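Local coordinates for protein complement factor MASP-3 (Homo sapiens, PDB 3DEM) that is a serine protease of the lectin pathway of complement that associates with mannan-binding lectin and ficolins, probably through its N-terminal CUB and EGF domains, at residues W29-P34 and A114-V119; N47-Y52 and R100-N105; Y52-D57 and T79-G84; V59-E62 and V67-T70. All coordinates share one frame; numbering follows the deposited sequence.

Contact 1 (W29-P34 and A114-V119); sequences WNITVP and AHYMAV
I31 and Y116 make the aromatic part of this contact. The CD1 methyl of I31 sits over one face of the Y116 ring, 3.7 Å from its centroid and 17° off the ring normal, a clear CH-pi arrangement. The second branch of the same isoleucine, CG2, reaches the CD1–CE1 side of the ring and comes within 3.6 Å of Y116 CE1, so both branches grip the one tyrosine. On the tyrosine side, CG stands between the backbone N and the carbonyl carbon (chi1 70°), and this lifts the ring off its strand toward I31.

The aliphatic part is smaller: V33 CG1 packs on A118 CB at 3.8 Å. Here the chains have drawn together, the CA atoms of V33 and A118 being 6.4 Å apart against 8.9 Å for those of I31 and Y116.

No hydrogen bond crosses, as expected between the two stacked antiparallel sheets of a CUB sandwich: strand 25-32 belongs to one and strand 111-120 to the other. I39, from the sheet of Y116, also packs on I31 and V33. The tyrosine hydroxyl hydrogen-bonds N7 OD1.

What joins the sheets here is therefore apolar and dispersive, with the tyrosine hydroxyl satisfied by a partner near the N-terminus and one face of the ring given over to a methyl group.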
loop_
_atom_site.group_PDB
_atom_site.type_symbol
_atom_site.label_atom_id
_atom_site.label_comp_id
_atom_site.label_asym_id
_atom_site.label_seq_id
_atom_site.Cartn_x
_atom_site.Cartn_y
_atom_site.Cartn_z
ATOM N N TRP A 29 14.488 -17.491 -11.092
ATOM C CA TRP A 29 13.092 -17.069 -11.129
ATOM C C TRP A 29 13.023 -15.620 -11.577
ATOM O O TRP A 29 13.627 -14.755 -10.953
ATOM C CB TRP A 29 12.443 -17.185 -9.747
ATOM C CG TRP A 29 12.369 -18.579 -9.229
ATOM C CD1 TRP A 29 11.377 -19.488 -9.464
ATOM C CD2 TRP A 29 13.317 -19.230 -8.378
ATOM N NE1 TRP A 29 11.655 -20.666 -8.817
ATOM C CE2 TRP A 29 12.838 -20.535 -8.141
ATOM C CE3 TRP A 29 14.530 -18.841 -7.798
ATOM C CZ2 TRP A 29 13.528 -21.452 -7.347
ATOM C CZ3 TRP A 29 15.210 -19.754 -7.006
ATOM C CH2 TRP A 29 14.708 -21.041 -6.788
ATOM N N ASN A 30 12.290 -15.357 -12.653
ATOM C CA ASN A 30 12.066 -13.985 -13.093
ATOM C C ASN A 30 10.700 -13.483 -12.624
ATOM O O ASN A 30 9.673 -14.095 -12.910
ATOM C CB ASN A 30 12.198 -13.864 -14.616
ATOM C CG ASN A 30 13.640 -13.982 -15.094
ATOM O OD1 ASN A 30 14.575 -13.956 -14.294
ATOM N ND2 ASN A 30 13.823 -14.109 -16.406
ATOM N N ILE A 31 10.699 -12.378 -11.887
ATOM C CA ILE A 31 9.458 -11.811 -11.366
ATOM C C ILE A 31 9.164 -10.462 -12.008
ATOM O O ILE A 31 9.931 -9.515 -11.865
ATOM C CB ILE A 31 9.518 -11.619 -9.842
ATOM C CG1 ILE A 31 9.906 -12.927 -9.148
ATOM C CG2 ILE A 31 8.187 -11.108 -9.320
ATOM C CD1 ILE A 31 10.291 -12.745 -7.702
ATOM N N THR A 32 8.050 -10.380 -12.719
ATOM C CA THR A 32 7.624 -9.124 -13.313
ATOM C C THR A 32 6.267 -8.724 -12.751
ATOM O O THR A 32 5.353 -9.540 -12.676
ATOM C CB THR A 32 7.539 -9.213 -14.856
ATOM O OG1 THR A 32 8.818 -9.581 -15.385
ATOM C CG2 THR A 32 7.119 -7.872 -15.458
ATOM N N VAL A 33 6.156 -7.468 -12.332
ATOM C CA VAL A 33 4.876 -6.902 -11.915
ATOM C C VAL A 33 4.487 -5.763 -12.861
ATOM O O VAL A 33 5.325 -5.269 -13.617
ATOM C CB VAL A 33 4.910 -6.405 -10.445
ATOM C CG1 VAL A 33 5.075 -7.583 -9.491
ATOM C CG2 VAL A 33 6.014 -5.373 -10.239
ATOM N N PRO A 34 3.209 -5.351 -12.831
ATOM C CA PRO A 34 2.729 -4.286 -13.706
ATOM C C PRO A 34 3.425 -2.962 -13.432
ATOM O O PRO A 34 4.067 -2.802 -12.394
ATOM C CB PRO A 34 1.243 -4.172 -13.344
ATOM C CG PRO A 34 0.899 -5.463 -12.700
ATOM C CD PRO A 34 2.135 -5.877 -11.973
ATOM N N ALA A 114 11.413 -18.180 0.424
ATOM C CA ALA A 114 11.262 -16.754 0.154
ATOM C C ALA A 114 9.851 -16.374 -0.291
ATOM O O ALA A 114 9.117 -17.186 -0.850
ATOM C CB ALA A 114 12.289 -16.294 -0.873
ATOM N N HIS A 115 9.489 -15.121 -0.035
ATOM C CA HIS A 115 8.173 -14.595 -0.367
ATOM C C HIS A 115 8.322 -13.222 -0.998
ATOM O O HIS A 115 9.142 -12.420 -0.559
ATOM C CB HIS A 115 7.322 -14.488 0.897
ATOM C CG HIS A 115 7.026 -15.811 1.534
ATOM N ND1 HIS A 115 7.953 -16.499 2.289
ATOM C CD2 HIS A 115 5.913 -16.579 1.514
ATOM C CE1 HIS A 115 7.421 -17.631 2.709
ATOM N NE2 HIS A 115 6.183 -17.702 2.255
ATOM N N TYR A 116 7.540 -12.956 -2.035
ATOM C CA TYR A 116 7.589 -11.663 -2.704
ATOM C C TYR A 116 6.181 -11.136 -2.948
ATOM O O TYR A 116 5.211 -11.894 -2.936
ATOM C CB TYR A 116 8.358 -11.755 -4.028
ATOM C CG TYR A 116 7.639 -12.541 -5.104
ATOM C CD1 TYR A 116 6.705 -11.930 -5.934
ATOM C CD2 TYR A 116 7.889 -13.894 -5.287
ATOM C CE1 TYR A 116 6.039 -12.650 -6.916
ATOM C CE2 TYR A 116 7.230 -14.623 -6.268
ATOM C CZ TYR A 116 6.312 -13.995 -7.079
ATOM O OH TYR A 116 5.655 -14.712 -8.058
ATOM N N MET A 117 6.076 -9.834 -3.167
ATOM C CA MET A 117 4.796 -9.220 -3.477
ATOM C C MET A 117 5.001 -7.884 -4.170
ATOM O O MET A 117 6.020 -7.224 -3.975
ATOM C CB MET A 117 3.999 -8.988 -2.204
ATOM C CG MET A 117 4.369 -7.694 -1.520
ATOM S SD MET A 117 4.181 -7.878 0.248
ATOM C CE MET A 117 5.025 -9.468 0.433
ATOM N N ALA A 118 4.018 -7.493 -4.971
ATOM C CA ALA A 118 4.021 -6.181 -5.604
ATOM C C ALA A 118 3.748 -5.118 -4.556
ATOM O O ALA A 118 2.915 -5.308 -3.671
ATOM C CB ALA A 118 2.981 -6.115 -6.707
ATOM N N VAL A 119 4.470 -4.008 -4.655
ATOM C CA VAL A 119 4.276 -2.868 -3.772
ATOM C C VAL A 119 4.024 -1.636 -4.624
ATOM O O VAL A 119 4.773 -1.362 -5.556
ATOM C CB VAL A 119 5.513 -2.628 -2.885
ATOM C CG1 VAL A 119 5.304 -1.410 -2.000
ATOM C CG2 VAL A 119 5.800 -3.861 -2.037
#

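Contact 2 (N47-Y52 and R100-N105); sequences NLESSY and RSDFSN. With CA (calcium ion), chain E.
E49 faces D102 and S104 across a gap that the two backbones do not close, the nearest CA atoms, those of E49 and N105, being 8.2 Å apart. A calcium ion fills the space between. E49 spans its part with a stretched side chain: CG is anti to the backbone N (chi1 -174°), the rest runs out straight, and OE1 binds the ion at 2.4 Å. From the other segment D102 OD1 binds at 2.2 Å and the backbone carbonyl S104 O at 2.5 Å. The two carboxylates thus come close through the metal, with E49 OE1 3.7 Å from D102 OD1, and the cation would offset their mutual repulsion. This is the calcium site of a calcium-binding CUB domain, completed by two waters and by both carboxylate oxygens of D57. One water donates to D102 O and shares a hydrogen bond with S101 OG. Within its own segment D102 OD1 takes a weak 3.4 Å hydrogen bond from S104 N, and D102 CB sits over one face of the guanidinium of R100, from the preceding strand, 3.3 Å from its plane and toward its rim. R100 NH1 bonds weakly to Y56 O, in the loop of D57.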
loop_
_atom_site.group_PDB
_atom_site.type_symbol
_atom_site.label_atom_id
_atom_site.label_comp_id
_atom_site.label_asym_id
_atom_site.label_seq_id
_atom_site.Cartn_x
_atom_site.Cartn_y
_atom_site.Cartn_z
ATOM N N ASN A 47 19.563 -21.131 4.769
ATOM C CA ASN A 47 20.578 -22.062 5.244
ATOM C C ASN A 47 21.471 -22.485 4.087
ATOM O O ASN A 47 21.194 -23.471 3.403
ATOM C CB ASN A 47 19.908 -23.292 5.866
ATOM C CG ASN A 47 20.849 -24.090 6.741
ATOM O OD1 ASN A 47 21.161 -25.250 6.451
ATOM N ND2 ASN A 47 21.309 -23.473 7.822
ATOM N N LEU A 48 22.537 -21.725 3.861
ATOM C CA LEU A 48 23.446 -22.002 2.755
ATOM C C LEU A 48 24.892 -22.136 3.208
ATOM O O LEU A 48 25.242 -21.768 4.331
ATOM C CB LEU A 48 23.351 -20.909 1.689
ATOM C CG LEU A 48 22.437 -21.150 0.485
ATOM C CD1 LEU A 48 20.971 -21.024 0.868
ATOM C CD2 LEU A 48 22.784 -20.179 -0.638
ATOM N N GLU A 49 25.727 -22.669 2.322
ATOM C CA GLU A 49 27.170 -22.693 2.538
ATOM C C GLU A 49 27.715 -21.261 2.514
ATOM O O GLU A 49 27.277 -20.446 1.713
ATOM C CB GLU A 49 27.844 -23.518 1.439
ATOM C CG GLU A 49 29.340 -23.733 1.626
ATOM C CD GLU A 49 29.992 -24.388 0.419
ATOM O OE1 GLU A 49 29.289 -24.630 -0.584
ATOM O OE2 GLU A 49 31.208 -24.663 0.468
ATOM N N SER A 50 28.671 -20.946 3.379
ATOM C CA SER A 50 29.272 -19.611 3.367
ATOM C C SER A 50 30.549 -19.574 2.514
ATOM O O SER A 50 31.326 -20.530 2.513
ATOM C CB SER A 50 29.568 -19.140 4.794
ATOM O OG SER A 50 29.949 -17.770 4.823
ATOM N N SER A 51 30.755 -18.479 1.782
ATOM C CA SER A 51 31.999 -18.288 1.024
ATOM C C SER A 51 32.299 -16.823 0.686
ATOM O O SER A 51 31.412 -15.970 0.695
ATOM C CB SER A 51 32.008 -19.135 -0.253
ATOM O OG SER A 51 31.116 -18.619 -1.225
ATOM N N TYR A 52 33.566 -16.552 0.394
ATOM C CA TYR A 52 34.017 -15.232 -0.030
ATOM C C TYR A 52 33.174 -14.698 -1.181
ATOM O O TYR A 52 33.106 -15.312 -2.242
ATOM C CB TYR A 52 35.482 -15.307 -0.451
ATOM C CG TYR A 52 36.035 -14.065 -1.112
ATOM C CD1 TYR A 52 36.325 -12.926 -0.370
ATOM C CD2 TYR A 52 36.302 -14.044 -2.474
ATOM C CE1 TYR A 52 36.853 -11.793 -0.974
ATOM C CE2 TYR A 52 36.830 -12.920 -3.085
ATOM C CZ TYR A 52 37.102 -11.796 -2.331
ATOM O OH TYR A 52 37.620 -10.680 -2.941
ATOM N N ARG A 100 22.205 -20.778 -6.770
ATOM C CA ARG A 100 23.237 -21.637 -7.321
ATOM C C ARG A 100 23.878 -22.490 -6.244
ATOM O O ARG A 100 24.180 -22.014 -5.152
ATOM C CB ARG A 100 24.324 -20.826 -8.027
ATOM C CG ARG A 100 25.323 -21.706 -8.769
ATOM C CD ARG A 100 26.742 -21.463 -8.290
ATOM N NE ARG A 100 27.695 -22.379 -8.904
ATOM C CZ ARG A 100 28.998 -22.379 -8.644
ATOM N NH1 ARG A 100 29.500 -21.512 -7.776
ATOM N NH2 ARG A 100 29.798 -23.246 -9.249
ATOM N N SER A 101 24.096 -23.753 -6.582
ATOM C CA SER A 101 24.749 -24.702 -5.708
ATOM C C SER A 101 25.911 -25.292 -6.500
ATOM O O SER A 101 25.711 -25.816 -7.595
ATOM C CB SER A 101 23.749 -25.793 -5.319
ATOM O OG SER A 101 24.322 -26.745 -4.444
ATOM N N ASP A 102 27.131 -25.183 -5.989
ATOM C CA ASP A 102 28.268 -25.729 -6.731
ATOM C C ASP A 102 28.356 -27.250 -6.600
ATOM O O ASP A 102 27.393 -27.901 -6.191
ATOM C CB ASP A 102 29.589 -25.031 -6.366
ATOM C CG ASP A 102 29.957 -25.174 -4.902
ATOM O OD1 ASP A 102 29.183 -25.777 -4.132
ATOM O OD2 ASP A 102 31.038 -24.672 -4.520
ATOM N N PHE A 103 29.506 -27.812 -6.955
ATOM C CA PHE A 103 29.679 -29.263 -6.972
ATOM C C PHE A 103 29.927 -29.831 -5.579
ATOM O O PHE A 103 29.798 -31.032 -5.359
ATOM C CB PHE A 103 30.834 -29.653 -7.905
ATOM C CG PHE A 103 30.590 -29.321 -9.354
ATOM C CD1 PHE A 103 30.793 -28.030 -9.831
ATOM C CD2 PHE A 103 30.161 -30.300 -10.241
ATOM C CE1 PHE A 103 30.569 -27.722 -11.165
ATOM C CE2 PHE A 103 29.933 -30.000 -11.579
ATOM C CZ PHE A 103 30.138 -28.711 -12.041
ATOM N N SER A 104 30.283 -28.963 -4.641
ATOM C CA SER A 104 30.703 -29.405 -3.317
ATOM C C SER A 104 29.635 -29.183 -2.248
ATOM O O SER A 104 29.590 -28.122 -1.623
ATOM C CB SER A 104 31.995 -28.690 -2.912
ATOM O OG SER A 104 32.517 -29.227 -1.707
ATOM N N ASN A 105 28.787 -30.188 -2.036
ATOM C CA ASN A 105 27.805 -30.138 -0.952
ATOM C C ASN A 105 28.063 -31.200 0.125
ATOM O O ASN A 105 27.177 -31.999 0.447
ATOM C CB ASN A 105 26.375 -30.248 -1.494
ATOM C CG ASN A 105 25.371 -29.457 -0.664
ATOM O OD1 ASN A 105 25.746 -28.584 0.123
ATOM N ND2 ASN A 105 24.089 -29.750 -0.845
HETATM CA CA CA E . 28.167 -26.087 -2.195
HETATM O O HOH W 1 26.691 -27.452 -3.833
HETATM O O HOH W 2 27.512 -27.119 -0.290
#

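Contact 3 (Y52-D57 and T79-G84); sequences YLCEYD and TEQTPG. With CA (calcium ion), chain E.
C54 and Q81 carry this contact almost alone: the sulfur of C54 lies against the terminal amide of Q81, with SG 3.5 Å from Q81 CD. The cysteine sends SG out beside its own backbone N, anti to the carbonyl carbon (chi1 -62°). Q81 answers with an unusual first torsion of -21°, well away from a staggered position, and then an extended chain that delivers the amide to the sulfur; its CB also comes within 4.0 Å of C54 SG. The amide carbon and CB thus pack on the sulfur of a disulfide.

The bridge itself runs from C54 to C72; the Q81 backbone hydrogen-bonds that of C72, and its side chain packs there too. Two loops of the CUB domain are thereby gathered round one disulfide, and D57, three residues after C54, carries the first of them on to the calcium ion.

The conformation of 52-57 is tight. L53 and C54 both have positive phi, and the turn is closed by a weak E55 N to Y52 O bond of 3.1 Å. L53 folds back over the Y52 ring, its CG 3.6 Å above the centre, while E55 OE1 lies in plane at the ring edge. At the far end D57 turns its carboxylate squarely to the calcium ion, OD1 and OD2 each binding at 2.5 Å. Y21 OH also hydrogen-bonds D57 OD2, a second-shell contact that steadies the chelating group.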
loop_
_atom_site.group_PDB
_atom_site.type_symbol
_atom_site.label_atom_id
_atom_site.label_comp_id
_atom_site.label_asym_id
_atom_site.label_seq_id
_atom_site.Cartn_x
_atom_site.Cartn_y
_atom_site.Cartn_z
ATOM N N TYR A 52 33.566 -16.552 0.394
ATOM C CA TYR A 52 34.017 -15.232 -0.030
ATOM C C TYR A 52 33.174 -14.698 -1.181
ATOM O O TYR A 52 33.106 -15.312 -2.242
ATOM C CB TYR A 52 35.482 -15.307 -0.451
ATOM C CG TYR A 52 36.035 -14.065 -1.112
ATOM C CD1 TYR A 52 36.325 -12.926 -0.370
ATOM C CD2 TYR A 52 36.302 -14.044 -2.474
ATOM C CE1 TYR A 52 36.853 -11.793 -0.974
ATOM C CE2 TYR A 52 36.830 -12.920 -3.085
ATOM C CZ TYR A 52 37.102 -11.796 -2.331
ATOM O OH TYR A 52 37.620 -10.680 -2.941
ATOM N N LEU A 53 32.537 -13.552 -0.959
ATOM C CA LEU A 53 31.697 -12.922 -1.972
ATOM C C LEU A 53 30.593 -13.860 -2.438
ATOM O O LEU A 53 30.064 -13.705 -3.537
ATOM C CB LEU A 53 32.545 -12.465 -3.165
ATOM C CG LEU A 53 33.515 -11.318 -2.894
ATOM C CD1 LEU A 53 34.234 -10.898 -4.167
ATOM C CD2 LEU A 53 32.770 -10.143 -2.289
ATOM N N CYS A 54 30.259 -14.832 -1.590
ATOM C CA CYS A 54 29.275 -15.858 -1.910
ATOM C C CYS A 54 29.568 -16.506 -3.259
ATOM O O CYS A 54 28.689 -16.617 -4.116
ATOM C CB CYS A 54 27.858 -15.280 -1.861
ATOM S SG CYS A 54 27.384 -14.672 -0.214
ATOM N N GLU A 55 30.813 -16.941 -3.434
ATOM C CA GLU A 55 31.261 -17.445 -4.725
ATOM C C GLU A 55 30.832 -18.888 -4.977
ATOM O O GLU A 55 30.627 -19.282 -6.123
ATOM C CB GLU A 55 32.781 -17.273 -4.904
ATOM C CG GLU A 55 33.657 -17.954 -3.852
ATOM C CD GLU A 55 35.136 -17.650 -4.046
ATOM O OE1 GLU A 55 35.451 -16.746 -4.849
ATOM O OE2 GLU A 55 35.985 -18.309 -3.403
ATOM N N TYR A 56 30.681 -19.662 -3.905
ATOM C CA TYR A 56 30.292 -21.065 -4.024
ATOM C C TYR A 56 28.780 -21.220 -4.158
ATOM O O TYR A 56 28.252 -21.266 -5.270
ATOM C CB TYR A 56 30.847 -21.889 -2.854
ATOM C CG TYR A 56 32.363 -21.878 -2.768
ATOM C CD1 TYR A 56 33.022 -22.180 -1.579
ATOM C CD2 TYR A 56 33.137 -21.549 -3.878
ATOM C CE1 TYR A 56 34.410 -22.168 -1.504
ATOM C CE2 TYR A 56 34.522 -21.530 -3.811
ATOM C CZ TYR A 56 35.152 -21.838 -2.623
ATOM O OH TYR A 56 36.536 -21.819 -2.569
ATOM N N ASP A 57 28.077 -21.301 -3.033
ATOM C CA ASP A 57 26.619 -21.356 -3.057
ATOM C C ASP A 57 26.059 -19.961 -2.802
ATOM O O ASP A 57 26.608 -19.204 -2.002
ATOM C CB ASP A 57 26.091 -22.343 -2.015
ATOM C CG ASP A 57 26.542 -23.767 -2.280
ATOM O OD1 ASP A 57 27.222 -24.001 -3.301
ATOM O OD2 ASP A 57 26.219 -24.658 -1.468
ATOM N N THR A 79 27.507 -12.687 11.984
ATOM C CA THR A 79 28.651 -12.118 11.279
ATOM C C THR A 79 28.655 -12.784 9.906
ATOM O O THR A 79 29.684 -13.271 9.432
ATOM C CB THR A 79 29.991 -12.366 12.019
ATOM O OG1 THR A 79 29.833 -12.088 13.417
ATOM C CG2 THR A 79 31.104 -11.479 11.455
ATOM N N GLU A 80 27.479 -12.810 9.283
ATOM C CA GLU A 80 27.273 -13.543 8.036
ATOM C C GLU A 80 26.572 -12.716 6.955
ATOM O O GLU A 80 26.164 -11.569 7.186
ATOM C CB GLU A 80 26.486 -14.828 8.302
ATOM C CG GLU A 80 27.288 -15.913 9.005
ATOM C CD GLU A 80 28.137 -16.722 8.045
ATOM O OE1 GLU A 80 27.763 -16.808 6.856
ATOM O OE2 GLU A 80 29.168 -17.284 8.480
ATOM N N GLN A 81 26.438 -13.324 5.777
ATOM C CA GLN A 81 25.930 -12.649 4.587
ATOM C C GLN A 81 24.512 -13.118 4.291
ATOM O O GLN A 81 24.072 -13.123 3.141
ATOM C CB GLN A 81 26.833 -12.958 3.396
ATOM C CG GLN A 81 28.232 -13.409 3.800
ATOM C CD GLN A 81 29.163 -13.598 2.614
ATOM O OE1 GLN A 81 29.879 -14.600 2.528
ATOM N NE2 GLN A 81 29.158 -12.632 1.692
ATOM N N THR A 82 23.805 -13.519 5.342
ATOM C CA THR A 82 22.423 -13.948 5.221
ATOM C C THR A 82 21.504 -12.732 5.135
ATOM O O THR A 82 21.886 -11.633 5.535
ATOM C CB THR A 82 22.017 -14.821 6.415
ATOM O OG1 THR A 82 22.230 -14.090 7.628
ATOM C CG2 THR A 82 22.857 -16.081 6.448
ATOM N N PRO A 83 20.290 -12.927 4.594
ATOM C CA PRO A 83 19.315 -11.848 4.446
ATOM C C PRO A 83 18.707 -11.388 5.768
ATOM O O PRO A 83 18.333 -10.222 5.894
ATOM C CB PRO A 83 18.240 -12.469 3.538
ATOM C CG PRO A 83 18.354 -13.936 3.746
ATOM C CD PRO A 83 19.795 -14.210 4.057
ATOM N N GLY A 84 18.616 -12.289 6.743
ATOM C CA GLY A 84 17.967 -11.979 8.016
ATOM C C GLY A 84 16.509 -11.601 7.830
ATOM O O GLY A 84 15.786 -12.237 7.061
HETATM CA CA CA E . 28.167 -26.087 -2.195
HETATM O O HOH W 2 27.512 -27.119 -0.290
HETATM O O HOH W 1 26.691 -27.452 -3.833
#

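Contact 4 (V59-E62 and V67-T70); sequences VKVE and VLAT
K60 rises from its strand beside T70 and passes V67, on the face these residues share with E62. Its CB starts the chain off with CG anti to the backbone N (chi1 -173°). CG then lies beside T70 OG1 at 4.2 Å, the two side chains pointing the same way. CD carries the straight chain onward, and CE passes V67 CG2 at 3.7 Å, nearly at right angles. At the tip NZ makes a long salt bridge, 4.0 Å, with OE1 of E62.

Beneath this runs an antiparallel hairpin with a classic beta bulge: L68 and A69 both stand opposite V61. V61 N gives A69 O a bond of 2.7 Å, while V61 O accepts twice in its carbonyl plane, from A69 N at 3.0 Å (159° at the hydrogen) and from L68 N at 2.8 Å, the latter more bent (135°). V61 CG1 meets L68 CD1 at 4.2 Å, while V61 and A69 share the other face; V61 also packs on L41 and M95.

One carbonyl gripped by two amides lets the extra residue enter strand 67-71 with both N-H groups satisfied, while an aliphatic lysine stem and a loose charge pair cover the more exposed face.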
loop_
_atom_site.group_PDB
_atom_site.type_symbol
_atom_site.label_atom_id
_atom_site.label_comp_id
_atom_site.label_asym_id
_atom_site.label_seq_id
_atom_site.Cartn_x
_atom_site.Cartn_y
_atom_site.Cartn_z
ATOM N N VAL A 59 22.333 -17.083 -3.221
ATOM C CA VAL A 59 21.082 -16.570 -3.744
ATOM C C VAL A 59 21.355 -15.147 -4.212
ATOM O O VAL A 59 21.677 -14.267 -3.413
ATOM C CB VAL A 59 19.949 -16.582 -2.691
ATOM C CG1 VAL A 59 18.726 -15.846 -3.218
ATOM C CG2 VAL A 59 19.586 -18.014 -2.298
ATOM N N LYS A 60 21.250 -14.936 -5.517
ATOM C CA LYS A 60 21.563 -13.654 -6.127
ATOM C C LYS A 60 20.266 -12.957 -6.532
ATOM O O LYS A 60 19.434 -13.532 -7.241
ATOM C CB LYS A 60 22.448 -13.884 -7.351
ATOM C CG LYS A 60 23.003 -12.636 -8.007
ATOM C CD LYS A 60 23.822 -13.017 -9.238
ATOM C CE LYS A 60 24.616 -11.838 -9.779
ATOM N NZ LYS A 60 25.544 -12.230 -10.890
ATOM N N VAL A 61 20.089 -11.723 -6.072
ATOM C CA VAL A 61 18.902 -10.942 -6.410
ATOM C C VAL A 61 19.309 -9.743 -7.249
ATOM O O VAL A 61 20.116 -8.918 -6.812
ATOM C CB VAL A 61 18.171 -10.445 -5.144
ATOM C CG1 VAL A 61 16.925 -9.655 -5.522
ATOM C CG2 VAL A 61 17.817 -11.621 -4.232
ATOM N N GLU A 62 18.755 -9.642 -8.451
ATOM C CA GLU A 62 19.186 -8.603 -9.383
ATOM C C GLU A 62 18.074 -8.104 -10.300
ATOM O O GLU A 62 16.998 -8.698 -10.379
ATOM C CB GLU A 62 20.351 -9.116 -10.232
ATOM C CG GLU A 62 19.953 -10.203 -11.209
ATOM C CD GLU A 62 21.142 -10.971 -11.755
ATOM O OE1 GLU A 62 22.210 -10.356 -11.979
ATOM O OE2 GLU A 62 21.003 -12.195 -11.963
ATOM N N VAL A 67 22.859 -5.648 -9.839
ATOM C CA VAL A 67 22.778 -6.650 -8.784
ATOM C C VAL A 67 22.373 -5.984 -7.472
ATOM O O VAL A 67 23.075 -5.111 -6.967
ATOM C CB VAL A 67 24.106 -7.420 -8.612
ATOM C CG1 VAL A 67 24.024 -8.385 -7.432
ATOM C CG2 VAL A 67 24.449 -8.167 -9.890
ATOM N N LEU A 68 21.232 -6.401 -6.936
ATOM C CA LEU A 68 20.685 -5.805 -5.722
ATOM C C LEU A 68 21.282 -6.403 -4.453
ATOM O O LEU A 68 21.585 -5.676 -3.502
ATOM C CB LEU A 68 19.162 -5.955 -5.698
ATOM C CG LEU A 68 18.402 -5.370 -6.890
ATOM C CD1 LEU A 68 16.920 -5.699 -6.802
ATOM C CD2 LEU A 68 18.612 -3.871 -6.979
ATOM N N ALA A 69 21.442 -7.724 -4.439
ATOM C CA ALA A 69 21.952 -8.411 -3.263
ATOM C C ALA A 69 22.440 -9.813 -3.595
ATOM O O ALA A 69 21.966 -10.431 -4.542
ATOM C CB ALA A 69 20.883 -8.460 -2.174
ATOM N N THR A 70 23.398 -10.295 -2.811
ATOM C CA THR A 70 23.882 -11.665 -2.909
ATOM C C THR A 70 23.973 -12.220 -1.500
ATOM O O THR A 70 24.588 -11.610 -0.627
ATOM C CB THR A 70 25.272 -11.739 -3.577
ATOM O OG1 THR A 70 25.236 -11.045 -4.828
ATOM C CG2 THR A 70 25.679 -13.188 -3.824
#

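Overall arrangement
All four contacts belong to the first CUB domain, and the other three are nested along the chain inside the loop closed by contact 1. Contacts 2 and 3 have centres about 9 Å apart and share Y52, the calcium ion and its two waters: one supplies E49, D102 and S104, the other D57. They also join through S51 OG to Y56 N, a probable hydrogen bond of 2.9 Å. Contact 4, about 11 Å from contact 3 between centres, meets it where T70 CG2 packs on C54 CB at 3.6 Å. Contact 1 lies some 25 Å from contact 2, centre to centre, so sandwich packing and metal site occupy separate parts of the domain.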